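Local coordinates for capsular polysaccharide export system protein KpsC (Thermosulfurimonas dismutans, PDB 6MGD), which transfers Kdo in a beta-2,7 linkage, probably while building the conserved glycolipid anchor of Gram-negative bacterial capsules, at residues I127-R132 and A314-V319; A166-K169 and I175-N178; R186-N191 and T258-P263. All blocks are in the same frame, centred on the assembly; numbering follows the deposited sequence.

In the fold
The three contacts illustrate how a GT-B-type glycosyltransferase chain joins parts of its sequence both far apart (contacts 1 and 3) and close together (contact 2). Contact 1 brings helix 117-132 against the C-terminal helix 311-322 and encloses both other contacts within one long excursion of the chain; the centres of contacts 1 and 2 are about 30 Å apart, as are those of contacts 1 and 3. Contacts 2 and 3 follow one another in the half built on the parallel sheet, with centres about 14 Å apart. They meet directly, Ile175 CD1 lying 3.9 Å from Tyr260 CB, and helix 178-188 runs from the loop of contact 2 to segment 186-191 of contact 3.

Contact 1. Residues I127-R132 and A314-V319; sequences IELLRR and AIFELV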
loop_
_atom_site.group_PDB
_atom_site.type_symbol
_atom_site.label_atom_id
_atom_site.label_comp_id
_atom_site.label_asym_id
_atom_site.label_seq_id
_atom_site.Cartn_x
_atom_site.Cartn_y
_atom_site.Cartn_z
ATOM N N ILE A 127 14.824 3.025 -6.853
ATOM C CA ILE A 127 14.779 4.173 -5.951
ATOM C C ILE A 127 15.232 5.432 -6.679
ATOM O O ILE A 127 14.573 6.477 -6.622
ATOM C CB ILE A 127 15.631 3.904 -4.697
ATOM C CG1 ILE A 127 14.968 2.834 -3.825
ATOM C CG2 ILE A 127 15.845 5.184 -3.905
ATOM C CD1 ILE A 127 15.824 2.371 -2.666
ATOM N N GLU A 128 16.360 5.344 -7.389
ATOM C CA GLU A 128 16.852 6.491 -8.144
ATOM C C GLU A 128 15.871 6.892 -9.239
ATOM O O GLU A 128 15.652 8.085 -9.483
ATOM C CB GLU A 128 18.226 6.176 -8.736
ATOM C CG GLU A 128 19.306 7.170 -8.347
ATOM C CD GLU A 128 20.637 6.875 -9.008
ATOM O OE1 GLU A 128 21.345 5.948 -8.548
ATOM O OE2 GLU A 128 20.967 7.565 -9.996
ATOM N N LEU A 129 15.259 5.907 -9.904
ATOM C CA LEU A 129 14.289 6.207 -10.954
ATOM C C LEU A 129 13.087 6.964 -10.402
ATOM O O LEU A 129 12.618 7.931 -11.014
ATOM C CB LEU A 129 13.831 4.915 -11.633
ATOM C CG LEU A 129 14.534 4.473 -12.914
ATOM C CD1 LEU A 129 13.925 3.173 -13.410
ATOM C CD2 LEU A 129 14.438 5.554 -13.978
ATOM N N LEU A 130 12.571 6.533 -9.245
ATOM C CA LEU A 130 11.376 7.158 -8.685
ATOM C C LEU A 130 11.658 8.579 -8.215
ATOM O O LEU A 130 10.850 9.488 -8.445
ATOM C CB LEU A 130 10.834 6.311 -7.533
ATOM C CG LEU A 130 10.236 4.943 -7.878
ATOM C CD1 LEU A 130 9.773 4.221 -6.615
ATOM C CD2 LEU A 130 9.090 5.092 -8.863
ATOM N N ARG A 131 12.801 8.792 -7.560
ATOM C CA ARG A 131 13.134 10.122 -7.063
ATOM C C ARG A 131 13.246 11.137 -8.194
ATOM O O ARG A 131 12.986 12.328 -7.986
ATOM C CB ARG A 131 14.441 10.074 -6.272
ATOM C CG ARG A 131 14.367 9.290 -4.977
ATOM C CD ARG A 131 15.738 9.189 -4.326
ATOM N NE ARG A 131 15.675 8.531 -3.026
ATOM C CZ ARG A 131 16.737 8.243 -2.281
ATOM N NH1 ARG A 131 17.953 8.552 -2.710
ATOM N NH2 ARG A 131 16.583 7.643 -1.108
ATOM N N ARG A 132 13.623 10.688 -9.393
ATOM C CA ARG A 132 13.838 11.598 -10.511
ATOM C C ARG A 132 12.579 11.866 -11.323
ATOM O O ARG A 132 12.412 12.979 -11.835
ATOM C CB ARG A 132 14.933 11.057 -11.434
ATOM C CG ARG A 132 16.301 11.010 -10.788
ATOM C CD ARG A 132 17.389 10.992 -11.839
ATOM N NE ARG A 132 18.720 10.918 -11.246
ATOM C CZ ARG A 132 19.844 11.205 -11.895
ATOM N NH1 ARG A 132 19.799 11.600 -13.161
ATOM N NH2 ARG A 132 21.011 11.106 -11.276
ATOM N N ALA A 314 7.913 -1.495 -16.076
ATOM C CA ALA A 314 6.637 -0.860 -15.770
ATOM C C ALA A 314 6.806 0.640 -15.569
ATOM O O ALA A 314 5.968 1.432 -16.018
ATOM C CB ALA A 314 6.014 -1.501 -14.528
ATOM N N ILE A 315 7.880 1.049 -14.893
ATOM C CA ILE A 315 8.149 2.472 -14.729
ATOM C C ILE A 315 8.465 3.109 -16.075
ATOM O O ILE A 315 7.986 4.206 -16.383
ATOM C CB ILE A 315 9.284 2.687 -13.713
ATOM C CG1 ILE A 315 8.838 2.242 -12.319
ATOM C CG2 ILE A 315 9.731 4.145 -13.706
ATOM C CD1 ILE A 315 9.893 2.417 -11.252
ATOM N N PHE A 316 9.262 2.426 -16.904
ATOM C CA PHE A 316 9.578 2.946 -18.231
ATOM C C PHE A 316 8.318 3.140 -19.065
ATOM O O PHE A 316 8.213 4.109 -19.827
ATOM C CB PHE A 316 10.548 2.007 -18.950
ATOM C CG PHE A 316 11.906 1.928 -18.312
ATOM C CD1 PHE A 316 12.435 3.014 -17.635
ATOM C CD2 PHE A 316 12.655 0.763 -18.391
ATOM C CE1 PHE A 316 13.685 2.941 -17.048
ATOM C CE2 PHE A 316 13.906 0.685 -17.808
ATOM C CZ PHE A 316 14.422 1.775 -17.135
ATOM N N GLU A 317 7.350 2.229 -18.935
ATOM C CA GLU A 317 6.112 2.360 -19.697
ATOM C C GLU A 317 5.287 3.544 -19.210
ATOM O O GLU A 317 4.741 4.301 -20.020
ATOM C CB GLU A 317 5.304 1.067 -19.616
ATOM C CG GLU A 317 5.283 0.287 -20.915
ATOM C CD GLU A 317 4.523 -1.018 -20.810
ATOM O OE1 GLU A 317 3.343 -0.999 -20.395
ATOM O OE2 GLU A 317 5.113 -2.068 -21.139
ATOM N N LEU A 318 5.184 3.719 -17.891
ATOM C CA LEU A 318 4.456 4.863 -17.348
ATOM C C LEU A 318 5.190 6.162 -17.639
ATOM O O LEU A 318 4.563 7.200 -17.882
ATOM C CB LEU A 318 4.255 4.687 -15.842
ATOM C CG LEU A 318 2.919 4.128 -15.353
ATOM C CD1 LEU A 318 2.302 3.195 -16.374
ATOM C CD2 LEU A 318 3.117 3.410 -14.031
ATOM N N VAL A 319 6.520 6.119 -17.617
ATOM C CA VAL A 319 7.314 7.302 -17.918
ATOM C C VAL A 319 7.163 7.693 -19.386
ATOM O O VAL A 319 7.001 8.875 -19.713
ATOM C CB VAL A 319 8.782 7.047 -17.528
ATOM C CG1 VAL A 319 9.663 7.967 -18.253
ATOM C CG2 VAL A 319 8.982 7.259 -16.042
#
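Leu129 and Phe316 meet where helix 117-132 runs beside the C-terminal helix 311-322, two nearly parallel helices brought together from distant parts of the chain. Their short segments diverge by 18° with axes 11.5 Å apart, a wide spacing bridged by side chains rather than by close backbones.

The apolar contacts fall into two neighbouring pairs. In the first, Leu129 lays its methyl CD1 obliquely against the Phe316 ring, 3.7 Å from CE1, and CD2 also lies near that ring atom. The two side chains cross at about a right angle. Phe316 leaves its helix to one side of the interface, yet with CG beside its own backbone N (chi1 -66°) the CE1-CZ part of the ring comes round to the leucine. In the second pair, Leu130 CD2 meets Ile315 CD1 at 3.7 Å, again with the side chains crossed. Ile315 also turns its other branch to Leu129, CG2 lying 4.3 Å from CD1, and so links the two pairs.

Polar groups serve other partners. Arg131 NE bonds to Ile252 O, and the Glu317 carboxylate takes hydrogen bonds from Ser302 OG and Leu303 N, fastening the C-terminal helix to the loop that precedes it. Leu130 also packs on Leu294 of helix 286-296.

With methyls and a phenyl ring doing all the touching, cohesion between these two segments rests on van der Waals fit and exclusion of water: Leu130 and Ile315 are buried, whereas Phe316 lies toward solvent.

Contact 2. Residues A166-K169 and I175-N178; sequences ASIK and IKTN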
loop_
_atom_site.group_PDB
_atom_site.type_symbol
_atom_site.label_atom_id
_atom_site.label_comp_id
_atom_site.label_asym_id
_atom_site.label_seq_id
_atom_site.Cartn_x
_atom_site.Cartn_y
_atom_site.Cartn_z
ATOM N N ALA A 166 -9.741 0.230 4.242
ATOM C CA ALA A 166 -9.443 -1.003 4.965
ATOM C C ALA A 166 -8.103 -0.935 5.688
ATOM O O ALA A 166 -7.937 -1.561 6.741
ATOM C CB ALA A 166 -9.471 -2.192 4.002
ATOM N N SER A 167 -7.138 -0.185 5.149
ATOM C CA SER A 167 -5.829 -0.099 5.788
ATOM C C SER A 167 -5.894 0.567 7.156
ATOM O O SER A 167 -4.985 0.379 7.968
ATOM C CB SER A 167 -4.844 0.656 4.892
ATOM O OG SER A 167 -5.296 1.969 4.620
ATOM N N ILE A 168 -6.934 1.350 7.432
ATOM C CA ILE A 168 -7.093 1.895 8.774
ATOM C C ILE A 168 -7.792 0.890 9.680
ATOM O O ILE A 168 -7.464 0.772 10.867
ATOM C CB ILE A 168 -7.851 3.232 8.711
ATOM C CG1 ILE A 168 -7.146 4.202 7.757
ATOM C CG2 ILE A 168 -7.976 3.842 10.103
ATOM C CD1 ILE A 168 -7.827 5.546 7.647
ATOM N N LYS A 169 -8.748 0.141 9.127
ATOM C CA LYS A 169 -9.474 -0.848 9.911
ATOM C C LYS A 169 -8.554 -1.972 10.372
ATOM O O LYS A 169 -8.533 -2.321 11.557
ATOM C CB LYS A 169 -10.642 -1.400 9.095
ATOM C CG LYS A 169 -11.482 -2.423 9.842
ATOM C CD LYS A 169 -12.695 -2.845 9.031
ATOM C CE LYS A 169 -13.468 -3.958 9.730
ATOM N NZ LYS A 169 -14.607 -4.449 8.904
ATOM N N ILE A 175 -5.529 4.602 16.514
ATOM C CA ILE A 175 -6.048 5.813 15.888
ATOM C C ILE A 175 -6.861 5.427 14.659
ATOM O O ILE A 175 -6.407 4.639 13.823
ATOM C CB ILE A 175 -4.901 6.769 15.523
ATOM C CG1 ILE A 175 -4.104 7.146 16.775
ATOM C CG2 ILE A 175 -5.437 8.017 14.831
ATOM C CD1 ILE A 175 -2.895 8.010 16.487
ATOM N N LYS A 176 -8.070 5.980 14.547
ATOM C CA LYS A 176 -8.971 5.626 13.458
ATOM C C LYS A 176 -9.463 6.802 12.627
ATOM O O LYS A 176 -10.119 6.572 11.606
ATOM C CB LYS A 176 -10.195 4.869 13.997
ATOM C CG LYS A 176 -10.086 3.357 13.900
ATOM C CD LYS A 176 -9.007 2.820 14.820
ATOM C CE LYS A 176 -8.895 1.311 14.721
ATOM N NZ LYS A 176 -8.465 0.875 13.366
ATOM N N THR A 177 -9.182 8.041 13.021
ATOM C CA THR A 177 -9.666 9.203 12.288
ATOM C C THR A 177 -8.512 10.148 11.988
ATOM O O THR A 177 -7.439 10.068 12.592
ATOM C CB THR A 177 -10.759 9.953 13.065
ATOM O OG1 THR A 177 -10.231 10.408 14.318
ATOM C CG2 THR A 177 -11.956 9.048 13.319
ATOM N N ASN A 178 -8.745 11.052 11.034
ATOM C CA ASN A 178 -7.751 12.081 10.747
ATOM C C ASN A 178 -7.629 13.058 11.907
ATOM O O ASN A 178 -6.530 13.536 12.213
ATOM C CB ASN A 178 -8.110 12.826 9.460
ATOM C CG ASN A 178 -8.242 11.905 8.262
ATOM O OD1 ASN A 178 -7.256 11.352 7.774
ATOM N ND2 ASN A 178 -9.465 11.755 7.768
#
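Two bends in the side chain of Lys176, at chi2 (67°) and chi4 (64°), curl its ammonium group back to the C-terminal end of the short helix 166-169; in Ile168, CG1 stands beside the backbone N (chi1 -55°), which leaves CG2 anti to that N and facing the Lys176 backbone. The setting is a beta-alpha-beta crossover of the parallel sheet in this GT-B-type fold: strand 155-159 leads through the one-turn helix 166-169 and a loop that folds back past it into helix 178-188, with Thr177 at the N-cap of that helix, and then into strand 193-197.

Ile168 supplies the apolar part. Its CG2 lies obliquely beside the carbonyl of Lys176, 3.8 Å from Lys176 O and 3.9 Å from Lys176 CA, and is 4.1 Å from Ile175 O on the preceding peptide. One buried methyl thus packs against two successive backbone units of the loop. Ile175 sends its own side chain the other way, onto Leu181 and Ser184 of helix 178-188.

Lys176 supplies the polar part. Its NZ gives a hydrogen bond to Ser172 O in the intervening loop and also comes close to the C-terminal end of the one-turn helix 166-169, where the carbonyls of Ile168 and Lys169 lie; a positive charge there may be modestly favoured by these carbonyls. Ser172 works in both directions, since its OG is hydrogen-bonded to Ile175 O. Lys169 points away and pairs its NZ with Asn55 OD1.

At the start of the next helix, Thr177 OG1 caps Glu180 N, and Asn178 OD1 bonds to Gln161 N. Closest of all across the contact is Lys176 NZ, 2.7 Å from Ile168 O.

Contact 3. Residues R186-N191 and T258-P263; sequences REHNPN and TCYGHP
The nearest CA atoms, those of His188 and Thr258, are 10.7 Å apart, so the end of helix 178-188 and the turn after strand 257-259 meet through side chains. Tyr260 reaches across from the second segment. Its ring edge points toward the face of His188 in an offset edge-to-face stack, the planes inclined at 77° and the centroids 6.0 Å apart. The leading atom is Tyr260 CE2, 4.1 Å from His188 ND1, which lies near the plane of the tyrosine ring. His188 has CG beside its backbone N (chi1 -69°), and ND1 is hydrogen-bonded to Ser184 O one turn back, which fixes the rotation of the imidazole.

Beyond the ring, Tyr260 OH approaches Asn189 ND2 at 3.7 Å, the amide and ring planes 70° apart. Each polar group has a firmer partner: the hydroxyl is hydrogen-bonded to His240 ND1, and Asn189 ND2 to Val185 O.

Tyr260 therefore lies between helix 178-188, whose Leu181, Ser184 and Val185 it touches, and the parallel sheet, where strand 257-259 runs between strands 238-241 and 272-273; the contact joins the helix's C-terminal end to that sheet.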
loop_
_atom_site.group_PDB
_atom_site.type_symbol
_atom_site.label_atom_id
_atom_site.label_comp_id
_atom_site.label_asym_id
_atom_site.label_seq_id
_atom_site.Cartn_x
_atom_site.Cartn_y
_atom_site.Cartn_z
ATOM N N ARG A 186 0.073 16.561 16.996
ATOM C CA ARG A 186 0.398 17.784 17.719
ATOM C C ARG A 186 0.866 17.486 19.139
ATOM O O ARG A 186 1.776 18.153 19.646
ATOM C CB ARG A 186 -0.802 18.731 17.736
ATOM C CG ARG A 186 -0.575 19.971 18.589
ATOM C CD ARG A 186 -0.993 21.251 17.881
ATOM N NE ARG A 186 -0.213 21.513 16.672
ATOM C CZ ARG A 186 0.989 22.082 16.663
ATOM N NH1 ARG A 186 1.563 22.441 17.803
ATOM N NH2 ARG A 186 1.622 22.290 15.518
ATOM N N GLU A 187 0.265 16.490 19.797
ATOM C CA GLU A 187 0.664 16.179 21.168
ATOM C C GLU A 187 2.127 15.759 21.233
ATOM O O GLU A 187 2.841 16.114 22.179
ATOM C CB GLU A 187 -0.228 15.082 21.756
ATOM C CG GLU A 187 -1.734 15.295 21.603
ATOM C CD GLU A 187 -2.312 16.354 22.528
ATOM O OE1 GLU A 187 -1.703 17.435 22.682
ATOM O OE2 GLU A 187 -3.394 16.103 23.102
ATOM N N HIS A 188 2.594 15.010 20.233
ATOM C CA HIS A 188 3.988 14.589 20.204
ATOM C C HIS A 188 4.922 15.674 19.681
ATOM O O HIS A 188 6.133 15.586 19.905
ATOM C CB HIS A 188 4.140 13.323 19.354
ATOM C CG HIS A 188 3.517 12.105 19.965
ATOM N ND1 HIS A 188 2.183 11.792 19.811
ATOM C CD2 HIS A 188 4.045 11.124 20.735
ATOM C CE1 HIS A 188 1.918 10.671 20.458
ATOM N NE2 HIS A 188 3.031 10.245 21.027
ATOM N N ASN A 189 4.393 16.691 19.000
ATOM C CA ASN A 189 5.206 17.766 18.426
ATOM C C ASN A 189 4.542 19.104 18.720
ATOM O O ASN A 189 3.831 19.667 17.879
ATOM C CB ASN A 189 5.403 17.560 16.923
ATOM C CG ASN A 189 5.895 16.165 16.589
ATOM O OD1 ASN A 189 7.088 15.875 16.684
ATOM N ND2 ASN A 189 4.976 15.292 16.197
ATOM N N PRO A 190 4.763 19.652 19.918
ATOM C CA PRO A 190 4.011 20.853 20.321
ATOM C C PRO A 190 4.370 22.109 19.542
ATOM O O PRO A 190 3.498 22.965 19.348
ATOM C CB PRO A 190 4.362 21.002 21.811
ATOM C CG PRO A 190 4.871 19.654 22.232
ATOM C CD PRO A 190 5.556 19.096 21.027
ATOM N N ASN A 191 5.619 22.255 19.096
ATOM C CA ASN A 191 6.077 23.496 18.483
ATOM C C ASN A 191 6.285 23.405 16.979
ATOM O O ASN A 191 6.564 24.432 16.349
ATOM C CB ASN A 191 7.390 23.953 19.135
ATOM C CG ASN A 191 7.269 24.122 20.633
ATOM O OD1 ASN A 191 7.826 23.340 21.403
ATOM N ND2 ASN A 191 6.543 25.152 21.057
ATOM N N THR A 258 7.269 9.274 10.424
ATOM C CA THR A 258 6.739 8.720 11.663
ATOM C C THR A 258 5.385 8.085 11.377
ATOM O O THR A 258 4.530 8.703 10.735
ATOM C CB THR A 258 6.603 9.809 12.732
ATOM O OG1 THR A 258 7.902 10.314 13.068
ATOM C CG2 THR A 258 5.933 9.261 13.988
ATOM N N CYS A 259 5.195 6.854 11.842
ATOM C CA CYS A 259 3.965 6.110 11.604
ATOM C C CYS A 259 3.142 6.055 12.883
ATOM O O CYS A 259 3.654 5.680 13.942
ATOM C CB CYS A 259 4.267 4.695 11.106
ATOM S SG CYS A 259 5.050 4.630 9.474
ATOM N N TYR A 260 1.871 6.437 12.783
ATOM C CA TYR A 260 0.953 6.364 13.910
ATOM C C TYR A 260 0.060 5.133 13.861
ATOM O O TYR A 260 -0.681 4.884 14.818
ATOM C CB TYR A 260 0.098 7.635 13.980
ATOM C CG TYR A 260 0.891 8.870 14.357
ATOM C CD1 TYR A 260 1.735 9.485 13.440
ATOM C CD2 TYR A 260 0.798 9.419 15.632
ATOM C CE1 TYR A 260 2.464 10.606 13.779
ATOM C CE2 TYR A 260 1.523 10.545 15.980
ATOM C CZ TYR A 260 2.355 11.135 15.047
ATOM O OH TYR A 260 3.083 12.256 15.378
ATOM N N GLY A 261 0.109 4.372 12.771
ATOM C CA GLY A 261 -0.534 3.077 12.680
ATOM C C GLY A 261 0.490 2.002 12.376
ATOM O O GLY A 261 1.632 2.092 12.836
ATOM N N HIS A 262 0.112 0.991 11.594
ATOM C CA HIS A 262 1.012 -0.106 11.231
ATOM C C HIS A 262 0.902 -0.406 9.741
ATOM O O HIS A 262 0.386 -1.459 9.344
ATOM C CB HIS A 262 0.710 -1.359 12.050
ATOM C CG HIS A 262 1.114 -1.258 13.487
ATOM N ND1 HIS A 262 0.455 -1.931 14.495
ATOM C CD2 HIS A 262 2.119 -0.575 14.086
ATOM C CE1 HIS A 262 1.031 -1.659 15.652
ATOM N NE2 HIS A 262 2.042 -0.838 15.432
ATOM N N PRO A 263 1.391 0.493 8.886
ATOM C CA PRO A 263 1.401 0.210 7.448
ATOM C C PRO A 263 2.405 -0.884 7.122
ATOM O O PRO A 263 3.166 -1.350 7.977
ATOM C CB PRO A 263 1.807 1.546 6.821
ATOM C CG PRO A 263 2.583 2.234 7.888
ATOM C CD PRO A 263 1.941 1.827 9.190
#